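Local coordinates for fructosyl amine: oxygen oxidoreductase (Aspergillus fumigatus, PDB 3DJE), which oxidatively deglycates fructosyl amines (Amadori products) with bound FAD as its flavin cofactor, at residues A[7-12]-A[31-36]. Sequence-based numbering, arbitrary orientation.
With FAD (flavin-adenine dinucleotide), chain C.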
ATOM      1  N   SER A   7      10.215  26.786  -9.980  1.00 14.66           N
ATOM      2  CA  SER A   7      11.419  25.946  -9.883  1.00 14.70           C
ATOM      3  C   SER A   7      11.157  24.557 -10.441  1.00 13.89           C
ATOM      4  O   SER A   7      10.096  23.987 -10.217  1.00 14.25           O
ATOM      5  CB  SER A   7      11.877  25.786  -8.436  1.00 15.85           C
ATOM      6  OG  SER A   7      12.396  26.989  -7.909  1.00 17.75           O
ATOM      7  N   SER A   8      12.142  24.001 -11.141  0.50 13.41           N
ATOM      8  CA  SER A   8      12.033  22.630 -11.647  0.50 12.78           C
ATOM      9  C   SER A   8      12.030  21.622 -10.495  0.50 12.46           C
ATOM     10  O   SER A   8      13.008  21.519  -9.745  0.50 12.63           O
ATOM     11  CB  SER A   8      13.166  22.317 -12.628  0.50 13.03           C
ATOM     12  OG  SER A   8      13.116  20.953 -13.021  0.50 12.83           O
ATOM     13  N   LEU A   9      10.918  20.899 -10.361  1.00 11.96           N
ATOM     14  CA  LEU A   9      10.771  19.855  -9.341  1.00 11.02           C
ATOM     15  C   LEU A   9      10.585  18.525 -10.047  1.00 11.16           C
ATOM     16  O   LEU A   9       9.849  18.438 -11.032  1.00 11.69           O
ATOM     17  CB  LEU A   9       9.571  20.129  -8.425  1.00 10.42           C
ATOM     18  CG  LEU A   9       9.515  21.511  -7.773  1.00 10.64           C
ATOM     19  CD1 LEU A   9       8.249  21.595  -6.917  1.00 11.98           C
ATOM     20  CD2 LEU A   9      10.736  21.709  -6.897  1.00 11.89           C
ATOM     21  N   LEU A  10      11.257  17.498  -9.543  1.00 10.54           N
ATOM     22  CA  LEU A  10      11.240  16.186 -10.179  1.00 10.57           C
ATOM     23  C   LEU A  10      10.750  15.157  -9.191  1.00 10.47           C
ATOM     24  O   LEU A  10      11.233  15.122  -8.057  1.00 10.85           O
ATOM     25  CB  LEU A  10      12.648  15.816 -10.623  1.00 11.10           C
ATOM     26  CG  LEU A  10      12.792  14.537 -11.446  1.00 10.87           C
ATOM     27  CD1 LEU A  10      12.042  14.649 -12.774  1.00 12.04           C
ATOM     28  CD2 LEU A  10      14.268  14.274 -11.703  1.00 11.63           C
ATOM     29  N   ILE A  11       9.774  14.343  -9.602  1.00 10.04           N
ATOM     30  CA  ILE A  11       9.302  13.251  -8.749  1.00  9.22           C
ATOM     31  C   ILE A  11       9.658  11.933  -9.404  1.00  9.18           C
ATOM     32  O   ILE A  11       9.289  11.701 -10.567  1.00  9.11           O
ATOM     33  CB  ILE A  11       7.780  13.302  -8.520  1.00  9.38           C
ATOM     34  CG1 ILE A  11       7.398  14.619  -7.844  1.00 10.12           C
ATOM     35  CG2 ILE A  11       7.305  12.088  -7.697  1.00  9.99           C
ATOM     36  CD1 ILE A  11       5.915  14.869  -7.844  1.00 11.77           C
ATOM     37  N   VAL A  12      10.395  11.091  -8.679  1.00  8.29           N
ATOM     38  CA  VAL A  12      10.734   9.744  -9.165  1.00  9.17           C
ATOM     39  C   VAL A  12       9.692   8.758  -8.651  1.00  9.47           C
ATOM     40  O   VAL A  12       9.656   8.441  -7.451  1.00  9.83           O
ATOM     41  CB  VAL A  12      12.167   9.310  -8.745  1.00  8.90           C
ATOM     42  CG1 VAL A  12      12.484   7.841  -9.217  1.00  9.26           C
ATOM     43  CG2 VAL A  12      13.206  10.274  -9.294  1.00 11.51           C
ATOM     44  N   THR A  31       4.388  25.127 -10.678  1.00 12.62           N
ATOM     45  CA  THR A  31       4.011  25.071 -12.092  1.00 12.77           C
ATOM     46  C   THR A  31       5.039  24.395 -12.999  1.00 12.52           C
ATOM     47  O   THR A  31       4.856  24.382 -14.221  1.00 12.97           O
ATOM     48  CB  THR A  31       3.797  26.479 -12.656  1.00 13.23           C
ATOM     49  OG1 THR A  31       5.013  27.213 -12.516  1.00 15.25           O
ATOM     50  CG2 THR A  31       2.701  27.203 -11.910  1.00 13.28           C
ATOM     51  N   ASN A  32       6.096  23.835 -12.412  1.00 13.05           N
ATOM     52  CA  ASN A  32       7.153  23.204 -13.192  1.00 13.52           C
ATOM     53  C   ASN A  32       7.558  21.844 -12.614  1.00 13.30           C
ATOM     54  O   ASN A  32       8.731  21.604 -12.301  1.00 14.36           O
ATOM     55  CB  ASN A  32       8.350  24.162 -13.317  1.00 14.04           C
ATOM     56  CG  ASN A  32       9.395  23.684 -14.324  1.00 15.88           C
ATOM     57  OD1 ASN A  32       9.149  22.769 -15.118  1.00 18.47           O
ATOM     58  ND2 ASN A  32      10.576  24.304 -14.287  1.00 19.30           N
ATOM     59  N   VAL A  33       6.574  20.953 -12.513  1.00 12.50           N
ATOM     60  CA  VAL A  33       6.769  19.639 -11.872  1.00 11.58           C
ATOM     61  C   VAL A  33       6.772  18.568 -12.949  1.00 11.77           C
ATOM     62  O   VAL A  33       5.902  18.563 -13.828  1.00 11.14           O
ATOM     63  CB  VAL A  33       5.608  19.343 -10.885  1.00 11.92           C
ATOM     64  CG1 VAL A  33       5.798  17.979 -10.204  1.00 11.81           C
ATOM     65  CG2 VAL A  33       5.475  20.471  -9.848  1.00 11.99           C
ATOM     66  N   THR A  34       7.755  17.666 -12.877  1.00 11.18           N
ATOM     67  CA  THR A  34       7.823  16.532 -13.794  1.00 10.72           C
ATOM     68  C   THR A  34       7.832  15.243 -12.988  1.00 10.36           C
ATOM     69  O   THR A  34       8.540  15.139 -11.983  1.00 10.81           O
ATOM     70  CB  THR A  34       9.090  16.598 -14.678  1.00 11.32           C
ATOM     71  OG1 THR A  34       9.078  17.818 -15.434  1.00 12.06           O
ATOM     72  CG2 THR A  34       9.133  15.440 -15.662  1.00 12.49           C
ATOM     73  N   VAL A  35       7.043  14.268 -13.428  1.00  9.90           N
ATOM     74  CA  VAL A  35       7.010  12.959 -12.776  1.00  9.92           C
ATOM     75  C   VAL A  35       7.481  11.898 -13.762  1.00  9.80           C
ATOM     76  O   VAL A  35       6.997  11.856 -14.906  1.00 10.32           O
ATOM     77  CB  VAL A  35       5.584  12.595 -12.268  1.00  9.96           C
ATOM     78  CG1 VAL A  35       5.616  11.285 -11.452  1.00 12.10           C
ATOM     79  CG2 VAL A  35       4.995  13.719 -11.406  1.00 11.30           C
ATOM     80  N   LEU A  36       8.379  11.028 -13.293  1.00  9.21           N
ATOM     81  CA  LEU A  36       8.956   9.949 -14.117  1.00  9.47           C
ATOM     82  C   LEU A  36       8.546   8.577 -13.606  1.00  9.20           C
ATOM     83  O   LEU A  36       8.691   8.286 -12.421  1.00 10.03           O
ATOM     84  CB  LEU A  36      10.494  10.020 -14.074  1.00 10.25           C
ATOM     85  CG  LEU A  36      11.162  11.317 -14.534  1.00  9.89           C
ATOM     86  CD1 LEU A  36      12.664  11.245 -14.232  1.00 11.63           C
ATOM     87  CD2 LEU A  36      10.914  11.572 -16.012  1.00 12.46           C
TER
HETATM   88  PA  FAD C 500       3.832   2.488  -5.314  1.00  9.66           P
HETATM   89  O1A FAD C 500       2.443   2.954  -5.393  1.00 10.32           O
HETATM   90  O2A FAD C 500       4.110   1.031  -5.506  1.00  9.99           O
HETATM   91  O5B FAD C 500       4.610   3.374  -6.368  1.00 10.46           O
HETATM   92  C5B FAD C 500       5.985   3.163  -6.698  1.00 10.37           C
HETATM   93  C4B FAD C 500       6.192   3.731  -8.108  1.00 11.02           C
HETATM   94  O4B FAD C 500       7.622   3.697  -8.280  1.00  9.92           O
HETATM   95  C3B FAD C 500       5.586   2.738  -9.127  1.00 11.02           C
HETATM   96  O3B FAD C 500       4.574   3.371  -9.928  1.00 12.08           O
HETATM   97  C2B FAD C 500       6.818   2.349  -9.961  1.00  9.60           C
HETATM   98  O2B FAD C 500       6.509   2.210 -11.383  1.00 12.18           O
HETATM   99  C1B FAD C 500       7.803   3.510  -9.650  1.00 11.05           C
HETATM  100  N9A FAD C 500       9.167   3.090 -10.095  1.00 10.58           N
HETATM  101  C8A FAD C 500       9.758   1.882  -9.972  1.00 10.90           C
HETATM  102  N7A FAD C 500      10.969   1.926 -10.566  1.00  9.14           N
HETATM  103  C5A FAD C 500      11.135   3.161 -11.061  1.00  8.71           C
HETATM  104  C6A FAD C 500      12.158   3.788 -11.781  1.00  9.40           C
HETATM  105  N6A FAD C 500      13.274   3.098 -12.118  1.00 10.29           N
HETATM  106  N1A FAD C 500      12.004   5.078 -12.138  1.00  9.55           N
HETATM  107  C2A FAD C 500      10.900   5.764 -11.817  1.00  9.77           C
HETATM  108  N3A FAD C 500       9.902   5.194 -11.134  1.00  8.96           N
HETATM  109  C4A FAD C 500      10.003   3.899 -10.752  1.00  8.87           C
HETATM  110  N1  FAD C 500      -2.664   0.074   1.932  1.00  9.29           N
HETATM  111  C2  FAD C 500      -3.837   0.559   2.506  1.00  9.88           C
HETATM  112  O2  FAD C 500      -3.903   1.697   2.975  1.00 10.41           O
HETATM  113  N3  FAD C 500      -4.958  -0.271   2.554  1.00  9.88           N
HETATM  114  C4  FAD C 500      -4.931  -1.570   2.056  1.00 11.21           C
HETATM  115  O4  FAD C 500      -5.945  -2.276   2.113  1.00 10.70           O
HETATM  116  C4X FAD C 500      -3.737  -2.052   1.498  1.00 10.49           C
HETATM  117  N5  FAD C 500      -3.669  -3.353   1.006  1.00 11.11           N
HETATM  118  C5X FAD C 500      -2.540  -3.758   0.298  1.00  9.98           C
HETATM  119  C6  FAD C 500      -2.575  -4.981  -0.366  1.00 11.30           C
HETATM  120  C7  FAD C 500      -1.484  -5.397  -1.120  1.00 11.37           C
HETATM  121  C7M FAD C 500      -1.570  -6.766  -1.810  1.00 11.77           C
HETATM  122  C8  FAD C 500      -0.361  -4.580  -1.238  1.00 10.75           C
HETATM  123  C8M FAD C 500       0.818  -5.012  -2.142  1.00 11.57           C
HETATM  124  C9  FAD C 500      -0.340  -3.341  -0.582  1.00 10.37           C
HETATM  125  C9A FAD C 500      -1.435  -2.917   0.181  1.00  9.09           C
HETATM  126  N10 FAD C 500      -1.438  -1.685   0.863  1.00  9.79           N
HETATM  127  C10 FAD C 500      -2.619  -1.222   1.442  1.00  9.91           C
HETATM  128  C1' FAD C 500      -0.214  -0.876   0.951  1.00  8.36           C
HETATM  129  C2' FAD C 500      -0.215   0.191  -0.144  1.00  8.62           C
HETATM  130  O2' FAD C 500      -0.682  -0.381  -1.386  1.00  9.46           O
HETATM  131  C3' FAD C 500       1.199   0.741  -0.309  1.00  7.33           C
HETATM  132  O3' FAD C 500       1.741   1.048   0.993  1.00  9.64           O
HETATM  133  C4' FAD C 500       1.226   2.030  -1.137  1.00  8.43           C
HETATM  134  O4' FAD C 500       0.428   1.920  -2.315  1.00  9.75           O
HETATM  135  C5' FAD C 500       2.675   2.328  -1.540  1.00  9.58           C
HETATM  136  O5' FAD C 500       2.729   3.564  -2.270  1.00  8.86           O
HETATM  137  P   FAD C 500       4.120   4.076  -2.881  1.00  9.27           P
HETATM  138  O1P FAD C 500       5.147   4.098  -1.798  1.00  9.53           O
HETATM  139  O2P FAD C 500       3.797   5.305  -3.634  1.00  9.14           O
HETATM  140  O3P FAD C 500       4.543   2.944  -3.941  1.00  9.07           O
HETATM  141  O   HOH W   1       7.386  24.083  -9.837  1.00 12.13           O
HETATM  142  O   HOH W   2      10.315  19.638 -13.794  1.00 23.03           O
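I11 meets V33 and V35 across two neighbouring parallel strands. Its CG1 stands anti to the carbonyl carbon (chi1 -60°), and the extended chain carries CD1 out from the sheet and slightly back toward the start of the strand, over the gap between V33 and V35. CD1 lies 3.9 Å from V33 CG1 and equally near V35 CG2. L9 joins this face more loosely, its CD1 beside V33 CG2. Helix 16-27 packs over the same face, with L25 on L9 and I11, and A22 on I11 and V35. The opposite face carries L10, V12, T34 and L36. L10 CG is anti to its backbone N (chi1 -174°), which turns CD1 toward the other strand. There CD1 rests 3.8 Å from L36 CD1 and also touches T34 CB.

Between the faces runs a ladder of four nearly straight backbone hydrogen bonds. L9 N donates to N32 O and T34 N to L9 O. I11 N then donates to T34 O at 2.8 Å, and L36 N to I11 O at 3.0 Å.

The edge where the strands begin is polar. The N32 side chain lies alongside S8, with ND2 3.4 Å from S8 CA, but ND2 is hydrogen-bonded to S6 O. One water donates to S7 O and accepts from N32 N. A second water donates to N32 O and pairs with T34 OG1 at 2.7 Å; its link to S8 OG, which also bonds R209 O, is less certain because S8 has two conformers.

At the far end V12 CG1 approaches the FAD adenine, 3.7 Å from C2A. D37, just after L36, binds FAD. Strand 9-12, helix 16-27 and strand 33-37 form the right-handed beta-alpha-beta unit of the Rossmann-type FAD-binding fold, as in the MSOX/MTOX family.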